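Putative calcium-regulated periplasmic protein (Bacteroides thetaiotaomicron, PDB 3DB7) binds calcium ions through glutamate side chains and is probably a periplasmic protein of the PepSY-like family, its precise role being unknown. Local coordinates at residues P14-A17 against Q18-I21; V65-H69 against T70-V74. All coordinates share one frame; numbering follows the deposited sequence. Where two conformers were deposited one is given.

Contact 1: residues P14-A17 against Q18-I21; sequences PQLA and QQFI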
ATOM      1  N   PRO A  14      -9.801   1.732  22.149  1.00 10.56           N
ATOM      2  CA  PRO A  14      -9.647   3.123  22.602  1.00 10.00           C
ATOM      3  C   PRO A  14     -10.899   3.944  22.320  1.00  8.88           C
ATOM      4  O   PRO A  14     -11.569   3.736  21.312  1.00 10.05           O
ATOM      5  CB  PRO A  14      -8.499   3.648  21.747  1.00 12.36           C
ATOM      6  CG  PRO A  14      -7.716   2.393  21.415  1.00 14.23           C
ATOM      7  CD  PRO A  14      -8.740   1.317  21.214  1.00 11.87           C
ATOM      8  N   GLN A  15     -11.158   4.928  23.161  0.50  9.35           N
ATOM      9  CA  GLN A  15     -12.368   5.729  22.996  0.50 10.90           C
ATOM     10  C   GLN A  15     -12.368   6.505  21.683  0.50 11.00           C
ATOM     11  O   GLN A  15     -13.422   6.743  21.094  0.50 10.45           O
ATOM     12  CB  GLN A  15     -12.563   6.670  24.178  0.50 12.22           C
ATOM     13  CG  GLN A  15     -13.823   7.507  24.094  0.50 18.74           C
ATOM     14  CD  GLN A  15     -15.099   6.689  23.970  0.50 21.75           C
ATOM     15  OE1 GLN A  15     -16.063   7.134  23.351  0.50 20.07           O
ATOM     16  NE2 GLN A  15     -15.120   5.509  24.575  0.50 28.37           N
ATOM     17  N   LEU A  16     -11.191   6.917  21.214  1.00  9.06           N
ATOM     18  CA  LEU A  16     -11.108   7.639  19.938  1.00 11.44           C
ATOM     19  C   LEU A  16     -11.610   6.773  18.818  1.00  9.17           C
ATOM     20  O   LEU A  16     -12.246   7.257  17.878  1.00 11.07           O
ATOM     21  CB  LEU A  16      -9.708   8.129  19.626  1.00 12.02           C
ATOM     22  CG  LEU A  16      -9.281   9.396  20.344  1.00 18.08           C
ATOM     23  CD1 LEU A  16      -7.757   9.584  20.151  1.00 16.90           C
ATOM     24  CD2 LEU A  16     -10.100  10.569  19.741  1.00 21.06           C
ATOM     25  N   ALA A  17     -11.328   5.485  18.909  1.00  9.16           N
ATOM     26  CA  ALA A  17     -11.746   4.511  17.903  1.00  9.78           C
ATOM     27  C   ALA A  17     -13.236   4.210  17.963  1.00  9.54           C
ATOM     28  O   ALA A  17     -13.928   4.189  16.956  1.00  9.97           O
ATOM     29  CB  ALA A  17     -10.944   3.187  18.019  1.00  8.17           C
ATOM     30  N   GLN A  18     -13.757   4.061  19.165  1.00  7.76           N
ATOM     31  CA  GLN A  18     -15.189   3.913  19.396  1.00  9.46           C
ATOM     32  C   GLN A  18     -15.947   5.118  18.837  1.00  8.28           C
ATOM     33  O   GLN A  18     -16.999   5.002  18.177  1.00  9.51           O
ATOM     34  CB  GLN A  18     -15.470   3.761  20.879  1.00  8.58           C
ATOM     35  CG  GLN A  18     -14.940   2.456  21.454  1.00  8.58           C
ATOM     36  CD  GLN A  18     -15.392   2.220  22.857  1.00  8.60           C
ATOM     37  OE1 GLN A  18     -16.595   2.199  23.115  1.00 10.67           O
ATOM     38  NE2 GLN A  18     -14.448   2.125  23.809  1.00  9.61           N
ATOM     39  N   GLN A  19     -15.404   6.300  19.042  1.00  9.61           N
ATOM     40  CA  GLN A  19     -16.058   7.512  18.528  1.00 10.83           C
ATOM     41  C   GLN A  19     -16.028   7.556  17.000  1.00  9.84           C
ATOM     42  O   GLN A  19     -17.002   7.924  16.369  1.00 10.43           O
ATOM     43  CB  GLN A  19     -15.395   8.764  19.101  1.00 11.42           C
ATOM     44  CG  GLN A  19     -15.678   9.010  20.618  1.00 16.62           C
ATOM     45  CD  GLN A  19     -14.617   9.848  21.321  1.00 22.83           C
ATOM     46  OE1 GLN A  19     -14.503   9.809  22.556  1.00 28.98           O
ATOM     47  NE2 GLN A  19     -13.823  10.574  20.551  1.00 23.41           N
ATOM     48  N   PHE A  20     -14.930   7.116  16.422  1.00  9.36           N
ATOM     49  CA  PHE A  20     -14.793   7.129  14.978  1.00  8.74           C
ATOM     50  C   PHE A  20     -15.830   6.225  14.324  1.00 10.17           C
ATOM     51  O   PHE A  20     -16.439   6.555  13.317  1.00  9.84           O
ATOM     52  CB  PHE A  20     -13.375   6.717  14.604  1.00  9.48           C
ATOM     53  CG  PHE A  20     -13.058   6.826  13.127  1.00  9.72           C
ATOM     54  CD1 PHE A  20     -12.565   7.989  12.625  1.00 12.79           C
ATOM     55  CD2 PHE A  20     -13.178   5.746  12.293  1.00 13.22           C
ATOM     56  CE1 PHE A  20     -12.223   8.080  11.276  1.00 13.29           C
ATOM     57  CE2 PHE A  20     -12.802   5.861  10.925  1.00 11.30           C
ATOM     58  CZ  PHE A  20     -12.338   7.042  10.467  1.00 13.03           C
ATOM     59  N   ILE A  21     -16.014   5.040  14.893  1.00  9.50           N
ATOM     60  CA  ILE A  21     -16.989   4.052  14.391  1.00 11.16           C
ATOM     61  C   ILE A  21     -18.404   4.626  14.433  1.00 10.51           C
ATOM     62  O   ILE A  21     -19.158   4.536  13.502  1.00 11.54           O
ATOM     63  CB  ILE A  21     -16.867   2.715  15.237  1.00 12.32           C
ATOM     64  CG1 ILE A  21     -15.503   2.042  14.961  1.00 15.15           C
ATOM     65  CG2 ILE A  21     -18.046   1.744  14.955  1.00 14.59           C
ATOM     66  CD1 ILE A  21     -15.204   1.025  15.981  1.00 16.30           C
TER
HETATM   67  O   HOH W   1     -17.665   3.704  25.068  1.00 21.61           O

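Contact 2: residues V65-H69 against T70-V74; sequences VDCKH and TSVPV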
ATOM      1  N   VAL A  65      -8.722   2.664   6.457  1.00  8.19           N
ATOM      2  CA  VAL A  65     -10.152   2.513   6.268  1.00  9.03           C
ATOM      3  C   VAL A  65     -10.345   1.819   4.934  1.00 10.73           C
ATOM      4  O   VAL A  65     -10.095   2.417   3.877  1.00  9.89           O
ATOM      5  CB  VAL A  65     -10.874   3.879   6.278  1.00  9.53           C
ATOM      6  CG1 VAL A  65     -12.367   3.675   5.997  1.00 10.00           C
ATOM      7  CG2 VAL A  65     -10.638   4.595   7.604  1.00 10.53           C
ATOM      8  N   ASP A  66     -10.727   0.537   4.971  1.00  9.67           N
ATOM      9  CA  ASP A  66     -10.885  -0.276   3.758  1.00 10.56           C
ATOM     10  C   ASP A  66     -12.352  -0.538   3.540  1.00 11.63           C
ATOM     11  O   ASP A  66     -12.974  -1.400   4.207  1.00 11.82           O
ATOM     12  CB  ASP A  66     -10.123  -1.601   3.882  1.00 11.75           C
ATOM     13  CG  ASP A  66     -10.193  -2.429   2.634  1.00 17.37           C
ATOM     14  OD1 ASP A  66     -11.010  -2.063   1.759  1.00 16.02           O
ATOM     15  OD2 ASP A  66      -9.434  -3.432   2.525  1.00 24.17           O
ATOM     16  N   CYS A  67     -12.923   0.250   2.651  1.00  9.68           N
ATOM     17  CA  CYS A  67     -14.321   0.139   2.320  1.00  9.15           C
ATOM     18  C   CYS A  67     -14.493  -0.359   0.906  1.00  8.73           C
ATOM     19  O   CYS A  67     -15.360   0.084   0.177  1.00  9.32           O
ATOM     20  CB  CYS A  67     -15.009   1.487   2.521  1.00  9.65           C
ATOM     21  SG  CYS A  67     -15.193   1.968   4.248  1.00 11.76           S
ATOM     22  N   LYS A  68     -13.754  -1.400   0.576  1.00 10.38           N
ATOM     23  CA  LYS A  68     -13.816  -1.916  -0.799  1.00 13.16           C
ATOM     24  C   LYS A  68     -15.183  -2.472  -1.161  1.00 12.11           C
ATOM     25  O   LYS A  68     -15.469  -2.638  -2.361  1.00 11.25           O
ATOM     26  CB  LYS A  68     -12.737  -2.943  -1.073  1.00 12.96           C
ATOM     27  CG  LYS A  68     -12.933  -4.176  -0.297  1.00 15.29           C
ATOM     28  CD  LYS A  68     -11.709  -5.105  -0.570  1.00 23.87           C
ATOM     29  CE  LYS A  68     -11.584  -6.170   0.473  1.00 35.33           C
ATOM     30  NZ  LYS A  68     -10.936  -5.652   1.709  1.00 30.97           N
ATOM     31  N   HIS A  69     -16.050  -2.716  -0.176  1.00 10.28           N
ATOM     32  CA  HIS A  69     -17.387  -3.260  -0.463  1.00 11.42           C
ATOM     33  C   HIS A  69     -18.440  -2.181  -0.660  1.00 13.21           C
ATOM     34  O   HIS A  69     -19.558  -2.436  -1.158  1.00 13.99           O
ATOM     35  CB  HIS A  69     -17.813  -4.299   0.601  1.00 13.39           C
ATOM     36  CG  HIS A  69     -16.910  -5.498   0.660  1.00 14.59           C
ATOM     37  ND1 HIS A  69     -15.838  -5.596   1.524  1.00 20.93           N
ATOM     38  CD2 HIS A  69     -16.921  -6.639  -0.062  1.00 17.20           C
ATOM     39  CE1 HIS A  69     -15.224  -6.754   1.328  1.00 15.10           C
ATOM     40  NE2 HIS A  69     -15.868  -7.406   0.383  1.00 21.51           N
ATOM     41  N   THR A  70     -18.084  -0.966  -0.287  1.00 10.66           N
ATOM     42  CA  THR A  70     -18.912   0.210  -0.539  1.00 12.13           C
ATOM     43  C   THR A  70     -17.998   1.339  -1.029  1.00 11.32           C
ATOM     44  O   THR A  70     -17.500   1.281  -2.165  1.00 11.82           O
ATOM     45  CB  THR A  70     -19.744   0.577   0.672  1.00 11.76           C
ATOM     46  OG1 THR A  70     -18.909   0.834   1.793  1.00 13.32           O
ATOM     47  CG2 THR A  70     -20.727  -0.577   1.001  1.00 14.89           C
ATOM     48  N   SER A  71     -17.788   2.346  -0.201  1.00  9.90           N
ATOM     49  CA  SER A  71     -16.706   3.308  -0.430  1.00 10.21           C
ATOM     50  C   SER A  71     -16.426   4.036   0.855  1.00  8.99           C
ATOM     51  O   SER A  71     -17.202   3.974   1.793  1.00 10.65           O
ATOM     52  CB  SER A  71     -17.056   4.275  -1.548  1.00 11.34           C
ATOM     53  OG  SER A  71     -18.257   4.972  -1.244  1.00 13.56           O
ATOM     54  N   VAL A  72     -15.297   4.719   0.899  1.00  9.06           N
ATOM     55  CA  VAL A  72     -14.886   5.394   2.114  1.00  8.24           C
ATOM     56  C   VAL A  72     -15.771   6.630   2.376  1.00 11.94           C
ATOM     57  O   VAL A  72     -15.905   7.487   1.495  1.00 11.95           O
ATOM     58  CB  VAL A  72     -13.428   5.848   2.021  1.00 10.00           C
ATOM     59  CG1 VAL A  72     -13.052   6.717   3.186  1.00 10.80           C
ATOM     60  CG2 VAL A  72     -12.501   4.614   1.914  1.00 10.64           C
ATOM     61  N   PRO A  73     -16.315   6.765   3.591  1.00 11.32           N
ATOM     62  CA  PRO A  73     -17.064   7.986   3.895  1.00 11.80           C
ATOM     63  C   PRO A  73     -16.247   9.237   3.608  1.00 12.46           C
ATOM     64  O   PRO A  73     -15.130   9.354   4.040  1.00 11.91           O
ATOM     65  CB  PRO A  73     -17.403   7.831   5.367  1.00 14.33           C
ATOM     66  CG  PRO A  73     -17.453   6.275   5.570  1.00 13.41           C
ATOM     67  CD  PRO A  73     -16.356   5.750   4.665  1.00 13.15           C
ATOM     68  N   VAL A  74     -16.828  10.177   2.868  1.00 11.91           N
ATOM     69  CA  VAL A  74     -16.067  11.317   2.353  1.00 10.06           C
ATOM     70  C   VAL A  74     -15.522  12.170   3.475  1.00  9.63           C
ATOM     71  O   VAL A  74     -14.446  12.755   3.350  1.00 10.56           O
ATOM     72  CB  VAL A  74     -16.923  12.203   1.373  1.00 11.78           C
ATOM     73  CG1 VAL A  74     -16.157  13.482   0.930  1.00 10.26           C
ATOM     74  CG2 VAL A  74     -17.298  11.386   0.145  1.00 14.29           C
TER
HETATM   75  O   HOH W   2     -17.297  -0.986  -3.850  1.00 19.94           O

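Contact 1: residues P14-A17 against Q18-I21
A17 and I21 lie on the buried side of the opening turns of the helix, and their backbones are joined directly: the N-H of I21 reaches the carbonyl oxygen of A17, N to O 3.1 Å, in a fairly straight bond. The side chain of I21 closes on the same carbonyl: chi1 of -67° puts CG1 beside the backbone N, where it approaches the outer end of A17 O at 3.3 Å. Both residues press on F56 of strand 53-56, and I21 also touches V46 of strand 41-48. F20, leaving with CG anti to its backbone N, carries its ring away from the preceding turn to meet W62 and H24. This is the N-terminal end of helix 15-24, which packs against the antiparallel sheet, and P14 is its N-cap residue. The carbonyl oxygen of P14 takes the N-H of Q18 at 3.1 Å from N to O, nearly end-on to the carbonyl, and so starts the i to i+4 bonding of the helix. Q19 N to Q15 O, at 2.9 Å, and F20 N to L16 O continue the series, the last being more bent at 145°. The solvent side is looser and made mainly of the glutamines, with L16 beside them. In one of the two conformers of Q15, its side chain runs across that of Q18 at about a right angle and a water bridges them: it donates to Q18 OE1 at 2.7 Å and, more tentatively, accepts from Q15 NE2 at 3.2 Å. At the other end of the Q18 amide, NE2 is hydrogen-bonded to the backbone oxygen of M13, which fixes the rotation of the group. Q19 crosses Q15 one turn on, its CG resting 3.2 Å from Q15 O, while the L16 side chain touches N61.

Contact 2: residues V65-H69 against T70-V74
C67 faces the returning chain directly, and its CB sits 3.4 Å from the carbonyl carbon of S71. With chi1 at -71° the sulfur swings to the side of the backbone N, where SG meets CD of the P73 ring at 4.0 Å. V72 fills the next place on this inner side: its CG2 lies 4.1 Å from C67 CB and also rests near the carbonyl oxygen of V65. The side chains of V65 and V72 meet through their methyl branches, making a small apolar patch that continues onto I97 of strand 94-99, while F25 covers V65 and C67. T70, at the exposed end, is tied to C67 through the backbone, T70 N to C67 O at 3.0 Å, with the donor well above the carbonyl plane. Its OG1 stands between the backbone N and carbonyl carbon (chi1 59°) and is hydrogen-bonded to the side-chain amide of N52, whose OD1 receives the N-H of H69. On the outer side a water links the carbonyl oxygens of K68 and T70, donating to both. The bend is also braced from D66: OD1 accepts the backbone N-H of K68 at 3.1 Å, and OD2 forms a salt bridge with K68 NZ at 2.8 Å, approached from above the carboxylate plane. The T70 N to C67 O bond closes a type I beta turn, braced by the other bonds and overlapped at its start by an Asx turn from D66 to K68, by which the chain leaves strand 62-66 and doubles back towards helix 79-88.

Contact 1 comes first along the chain, within helix 15-24, and contact 2 follows after three further strands, where strand 62-66 gives way to the loop before helix 79-88. Their centres are about 17 Å apart, yet they touch: F20 CZ of contact 1 packs on V65 CG2 of contact 2 at 4.1 Å. The helix lies against the antiparallel sheet through A17 and I21 on F56, with F20 reaching V65, and strand 62-66 sits in the middle of that sheet, between strands 53-56 and 94-99. V65 directly follows the calcium ligand E64, and the F20 side chain is about 9 Å from those of E55 and E64; neither contact itself supplies a calcium ligand.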